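Local coordinates for protein restriction endonuclease UbaLAI (Unidentified, PDB 5O63) that cleaves DNA as a monomeric Type IIE restriction endonuclease, its N-terminal B3 domain binding the cognate DNA sequence, at residues N65-S73 with S121-N129. Sequence-based numbering, arbitrary orientation.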
ATOM      1  N   ASN A  65       7.023 -13.232   1.042  1.00 26.07           N
ATOM      2  CA  ASN A  65       5.598 -13.065   0.994  1.00 23.05           C
ATOM      3  C   ASN A  65       5.116 -12.386   2.240  1.00 26.03           C
ATOM      4  O   ASN A  65       5.693 -12.556   3.335  1.00 31.77           O
ATOM      5  CB  ASN A  65       4.887 -14.439   0.881  1.00 26.28           C
ATOM      6  CG  ASN A  65       5.125 -15.112  -0.454  1.00 28.90           C
ATOM      7  OD1 ASN A  65       5.511 -14.473  -1.424  1.00 29.19           O
ATOM      8  ND2 ASN A  65       4.876 -16.435  -0.506  1.00 31.83           N
ATOM      9  N   PHE A  66       4.005 -11.700   2.148  1.00 27.14           N
ATOM     10  CA  PHE A  66       3.336 -11.335   3.391  1.00 27.10           C
ATOM     11  C   PHE A  66       1.826 -11.271   3.201  1.00 27.53           C
ATOM     12  O   PHE A  66       1.309 -10.979   2.122  1.00 25.94           O
ATOM     13  CB  PHE A  66       3.898 -10.016   3.965  1.00 30.11           C
ATOM     14  CG  PHE A  66       3.656  -8.822   3.121  1.00 29.30           C
ATOM     15  CD1 PHE A  66       2.597  -7.968   3.370  1.00 29.16           C
ATOM     16  CD2 PHE A  66       4.532  -8.504   2.101  1.00 27.63           C
ATOM     17  CE1 PHE A  66       2.401  -6.825   2.615  1.00 27.52           C
ATOM     18  CE2 PHE A  66       4.327  -7.368   1.325  1.00 25.96           C
ATOM     19  CZ  PHE A  66       3.237  -6.530   1.576  1.00 23.56           C
ATOM     20  N   PRO A  67       1.086 -11.594   4.264  1.00 30.91           N
ATOM     21  CA  PRO A  67      -0.370 -11.607   4.102  1.00 26.07           C
ATOM     22  C   PRO A  67      -0.896 -10.183   4.187  1.00 24.46           C
ATOM     23  O   PRO A  67      -0.329  -9.369   4.928  1.00 27.77           O
ATOM     24  CB  PRO A  67      -0.854 -12.482   5.284  1.00 28.77           C
ATOM     25  CG  PRO A  67       0.209 -12.392   6.255  1.00 30.67           C
ATOM     26  CD  PRO A  67       1.513 -12.112   5.578  1.00 31.57           C
ATOM     27  N   ALA A  68      -1.931  -9.850   3.435  1.00 24.28           N
ATOM     28  CA  ALA A  68      -2.500  -8.501   3.485  1.00 23.94           C
ATOM     29  C   ALA A  68      -3.958  -8.625   3.179  1.00 28.07           C
ATOM     30  O   ALA A  68      -4.346  -9.415   2.298  1.00 27.76           O
ATOM     31  CB  ALA A  68      -1.832  -7.558   2.468  1.00 21.81           C
ATOM     32  N   PHE A  69      -4.780  -7.892   3.908  1.00 24.12           N
ATOM     33  CA  PHE A  69      -6.204  -7.882   3.661  1.00 23.87           C
ATOM     34  C   PHE A  69      -6.511  -6.905   2.547  1.00 25.07           C
ATOM     35  O   PHE A  69      -6.209  -5.713   2.634  1.00 24.59           O
ATOM     36  CB  PHE A  69      -6.963  -7.524   4.923  1.00 25.53           C
ATOM     37  CG  PHE A  69      -8.428  -7.593   4.762  1.00 26.89           C
ATOM     38  CD1 PHE A  69      -9.108  -8.840   4.819  1.00 27.66           C
ATOM     39  CD2 PHE A  69      -9.154  -6.461   4.547  1.00 27.41           C
ATOM     40  CE1 PHE A  69     -10.485  -8.883   4.713  1.00 30.81           C
ATOM     41  CE2 PHE A  69     -10.544  -6.510   4.455  1.00 30.41           C
ATOM     42  CZ  PHE A  69     -11.210  -7.740   4.516  1.00 35.25           C
ATOM     43  N   ASP A  70      -7.074  -7.413   1.453  1.00 21.35           N
ATOM     44  CA  ASP A  70      -7.385  -6.590   0.300  1.00 21.16           C
ATOM     45  C   ASP A  70      -8.739  -5.972   0.471  1.00 23.68           C
ATOM     46  O   ASP A  70      -9.763  -6.652   0.510  1.00 25.48           O
ATOM     47  CB  ASP A  70      -7.362  -7.434  -0.981  1.00 24.04           C
ATOM     48  CG  ASP A  70      -7.650  -6.614  -2.179  1.00 34.57           C
ATOM     49  OD1 ASP A  70      -8.809  -6.353  -2.491  1.00 42.08           O
ATOM     50  OD2 ASP A  70      -6.690  -6.223  -2.844  1.00 39.90           O
ATOM     51  N   SER A  71      -8.778  -4.641   0.655  1.00 20.18           N
ATOM     52  CA  SER A  71     -10.012  -3.982   0.960  1.00 22.59           C
ATOM     53  C   SER A  71     -11.007  -4.046  -0.186  1.00 25.46           C
ATOM     54  O   SER A  71     -12.185  -4.103   0.050  1.00 29.18           O
ATOM     55  CB  SER A  71      -9.708  -2.506   1.320  1.00 22.67           C
ATOM     56  OG  SER A  71     -10.906  -1.760   1.596  1.00 31.30           O
ATOM     57  N   LEU A  72     -10.533  -4.020  -1.425  1.00 24.75           N
ATOM     58  CA  LEU A  72     -11.484  -3.953  -2.531  1.00 28.60           C
ATOM     59  C   LEU A  72     -12.274  -5.287  -2.625  1.00 28.41           C
ATOM     60  O   LEU A  72     -13.500  -5.263  -2.789  1.00 29.72           O
ATOM     61  CB  LEU A  72     -10.785  -3.672  -3.861  1.00 27.24           C
ATOM     62  CG  LEU A  72     -10.317  -2.225  -4.026  1.00 25.55           C
ATOM     63  CD1 LEU A  72      -9.584  -2.166  -5.394  1.00 29.67           C
ATOM     64  CD2 LEU A  72     -11.570  -1.405  -4.013  1.00 28.99           C
ATOM     65  N   SER A  73     -11.564  -6.397  -2.441  1.00 28.20           N
ATOM     66  CA  SER A  73     -12.219  -7.721  -2.440  1.00 29.88           C
ATOM     67  C   SER A  73     -12.740  -8.211  -1.097  1.00 30.18           C
ATOM     68  O   SER A  73     -13.451  -9.229  -1.036  1.00 31.57           O
ATOM     69  CB  SER A  73     -11.227  -8.751  -3.002  1.00 31.59           C
ATOM     70  OG  SER A  73     -10.113  -8.998  -2.123  1.00 32.06           O
ATOM     71  N   SER A 121      -1.898  -8.636  14.655  1.00 34.15           N
ATOM     72  CA  SER A 121      -1.554  -7.473  13.816  1.00 32.93           C
ATOM     73  C   SER A 121      -1.552  -7.918  12.384  1.00 33.11           C
ATOM     74  O   SER A 121      -1.479  -9.114  12.112  1.00 36.95           O
ATOM     75  CB  SER A 121      -0.203  -6.873  14.207  1.00 39.99           C
ATOM     76  OG  SER A 121       0.873  -7.778  14.020  1.00 42.99           O
ATOM     77  N   GLY A 122      -1.619  -6.963  11.462  1.00 29.52           N
ATOM     78  CA  GLY A 122      -1.643  -7.366  10.063  1.00 30.02           C
ATOM     79  C   GLY A 122      -1.641  -6.208   9.079  1.00 27.64           C
ATOM     80  O   GLY A 122      -1.905  -5.068   9.429  1.00 26.24           O
ATOM     81  N   TYR A 123      -1.340  -6.508   7.815  1.00 26.19           N
ATOM     82  CA  TYR A 123      -1.331  -5.509   6.741  1.00 25.73           C
ATOM     83  C   TYR A 123      -2.670  -5.464   6.023  1.00 24.14           C
ATOM     84  O   TYR A 123      -3.386  -6.470   5.955  1.00 25.91           O
ATOM     85  CB  TYR A 123      -0.222  -5.803   5.707  1.00 22.81           C
ATOM     86  CG  TYR A 123       1.152  -5.512   6.253  1.00 27.41           C
ATOM     87  CD1 TYR A 123       1.721  -4.225   6.110  1.00 26.27           C
ATOM     88  CD2 TYR A 123       1.888  -6.482   6.906  1.00 29.83           C
ATOM     89  CE1 TYR A 123       2.980  -3.947   6.610  1.00 28.04           C
ATOM     90  CE2 TYR A 123       3.157  -6.198   7.464  1.00 32.77           C
ATOM     91  CZ  TYR A 123       3.702  -4.916   7.299  1.00 30.00           C
ATOM     92  OH  TYR A 123       4.963  -4.617   7.829  1.00 30.19           O
ATOM     93  N   TYR A 124      -2.949  -4.290   5.455  1.00 23.95           N
ATOM     94  CA  TYR A 124      -4.172  -3.976   4.697  1.00 21.19           C
ATOM     95  C   TYR A 124      -3.778  -3.241   3.447  1.00 22.54           C
ATOM     96  O   TYR A 124      -2.858  -2.454   3.504  1.00 22.80           O
ATOM     97  CB  TYR A 124      -5.095  -3.075   5.483  1.00 21.60           C
ATOM     98  CG  TYR A 124      -5.575  -3.733   6.720  1.00 23.86           C
ATOM     99  CD1 TYR A 124      -6.887  -4.243   6.791  1.00 23.26           C
ATOM    100  CD2 TYR A 124      -4.725  -3.878   7.844  1.00 22.96           C
ATOM    101  CE1 TYR A 124      -7.373  -4.886   7.944  1.00 23.13           C
ATOM    102  CE2 TYR A 124      -5.211  -4.525   9.009  1.00 23.67           C
ATOM    103  CZ  TYR A 124      -6.538  -5.033   9.032  1.00 25.29           C
ATOM    104  OH  TYR A 124      -7.087  -5.685  10.146  1.00 30.27           O
ATOM    105  N   PHE A 125      -4.513  -3.483   2.363  1.00 20.43           N
ATOM    106  CA  PHE A 125      -4.231  -2.771   1.114  1.00 20.09           C
ATOM    107  C   PHE A 125      -5.477  -2.241   0.501  1.00 22.16           C
ATOM    108  O   PHE A 125      -6.477  -2.944   0.387  1.00 23.05           O
ATOM    109  CB  PHE A 125      -3.551  -3.762   0.158  1.00 25.11           C
ATOM    110  CG  PHE A 125      -3.399  -3.266  -1.230  1.00 26.12           C
ATOM    111  CD1 PHE A 125      -4.349  -3.569  -2.199  1.00 28.90           C
ATOM    112  CD2 PHE A 125      -2.288  -2.511  -1.568  1.00 26.95           C
ATOM    113  CE1 PHE A 125      -4.200  -3.112  -3.541  1.00 31.57           C
ATOM    114  CE2 PHE A 125      -2.107  -2.034  -2.907  1.00 27.27           C
ATOM    115  CZ  PHE A 125      -3.070  -2.336  -3.887  1.00 28.92           C
ATOM    116  N   ASP A 126      -5.419  -1.002  -0.008  1.00 19.45           N
ATOM    117  CA  ASP A 126      -6.524  -0.364  -0.705  1.00 17.38           C
ATOM    118  C   ASP A 126      -5.924   0.382  -1.904  1.00 18.39           C
ATOM    119  O   ASP A 126      -4.755   0.701  -1.896  1.00 18.76           O
ATOM    120  CB  ASP A 126      -7.239   0.598   0.229  1.00 21.76           C
ATOM    121  CG  ASP A 126      -8.615   1.055  -0.266  1.00 23.24           C
ATOM    122  OD1 ASP A 126      -9.120   0.596  -1.297  1.00 23.43           O
ATOM    123  OD2 ASP A 126      -9.263   1.824   0.482  1.00 23.40           O
ATOM    124  N   CYS A 127      -6.726   0.574  -2.939  1.00 18.41           N
ATOM    125  CA  CYS A 127      -6.219   1.333  -4.085  1.00 23.99           C
ATOM    126  C   CYS A 127      -7.333   1.912  -4.885  1.00 25.19           C
ATOM    127  O   CYS A 127      -8.500   1.534  -4.750  1.00 23.43           O
ATOM    128  CB  CYS A 127      -5.344   0.484  -4.946  1.00 22.59           C
ATOM    129  SG  CYS A 127      -6.276  -0.772  -5.834  1.00 26.81           S
ATOM    130  N   ALA A 128      -6.975   2.875  -5.723  1.00 19.13           N
ATOM    131  CA  ALA A 128      -7.948   3.686  -6.384  1.00 19.78           C
ATOM    132  C   ALA A 128      -7.363   4.365  -7.606  1.00 17.83           C
ATOM    133  O   ALA A 128      -6.166   4.511  -7.730  1.00 20.59           O
ATOM    134  CB  ALA A 128      -8.494   4.758  -5.408  1.00 22.41           C
ATOM    135  N   ASN A 129      -8.267   4.748  -8.509  1.00 20.12           N
ATOM    136  CA  ASN A 129      -7.870   5.607  -9.608  1.00 20.48           C
ATOM    137  C   ASN A 129      -8.886   6.740  -9.790  1.00 20.53           C
ATOM    138  O   ASN A 129      -9.790   6.916  -8.976  1.00 22.74           O
ATOM    139  CB  ASN A 129      -7.663   4.791 -10.888  1.00 21.22           C
ATOM    140  CG  ASN A 129      -8.952   4.204 -11.471  1.00 21.41           C
ATOM    141  OD1 ASN A 129     -10.049   4.759 -11.364  1.00 24.96           O
ATOM    142  ND2 ASN A 129      -8.774   3.076 -12.178  1.00 23.10           N
TER
HETATM  143  O   HOH W   1      -0.338  -9.267   7.597  1.00 28.72           O
HETATM  144  O   HOH W   2     -11.612  -0.628  -0.673  1.00 29.41           O
HETATM  145  O   HOH W   3      -7.664  -3.386  -2.374  1.00 30.49           O
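F66 meets Y123 through two different first torsions. In F66, CG sits between the backbone N and the carbonyl carbon (chi1 65°); in Y123 it is anti to the carbonyl carbon (chi1 -72°). These rotamers bring the edge of the F66 ring over one face of the Y123 ring in a T-shaped pair, with CD1 of F66 3.9 Å from CD2 of Y123. The pair lies where strands 62-70 and 121-128, parallel neighbours in the mixed sheet of the B3 domain, diverge. Over these segments their axes cross at -50°. There water 1 bridges the backbones, donating to P67 O and accepting from Y123 N. F69 N donates to Y123 O, and F69 O accepts from F125 N at 2.8 Å. F69 and Y124 pack on the sheet face covered by helix 3-14, CB of F69 lying 3.8 Å from CD1 of Y124. D70 and F125 lie side by side on the other face. OD2 of D70 is 3.6 Å from CD1 at the edge of the F125 ring. OD1 of D70 accepts from S73 N at 2.8 Å, an Asx motif where the chain leaves the strand. With an alanine here the carboxylate is gone, and the turn at S73 N would probably be held less firmly. Water 2 links S71 OG to D126 OD1; K74 also bonds S71 OG, while Y7 and R135 hold D126 OD2. L72 reaches across with CD1 3.6 Å from SG of C127. F125 O takes two donors, S71 N at 2.9 Å and water 3, which also accepts from L72 N.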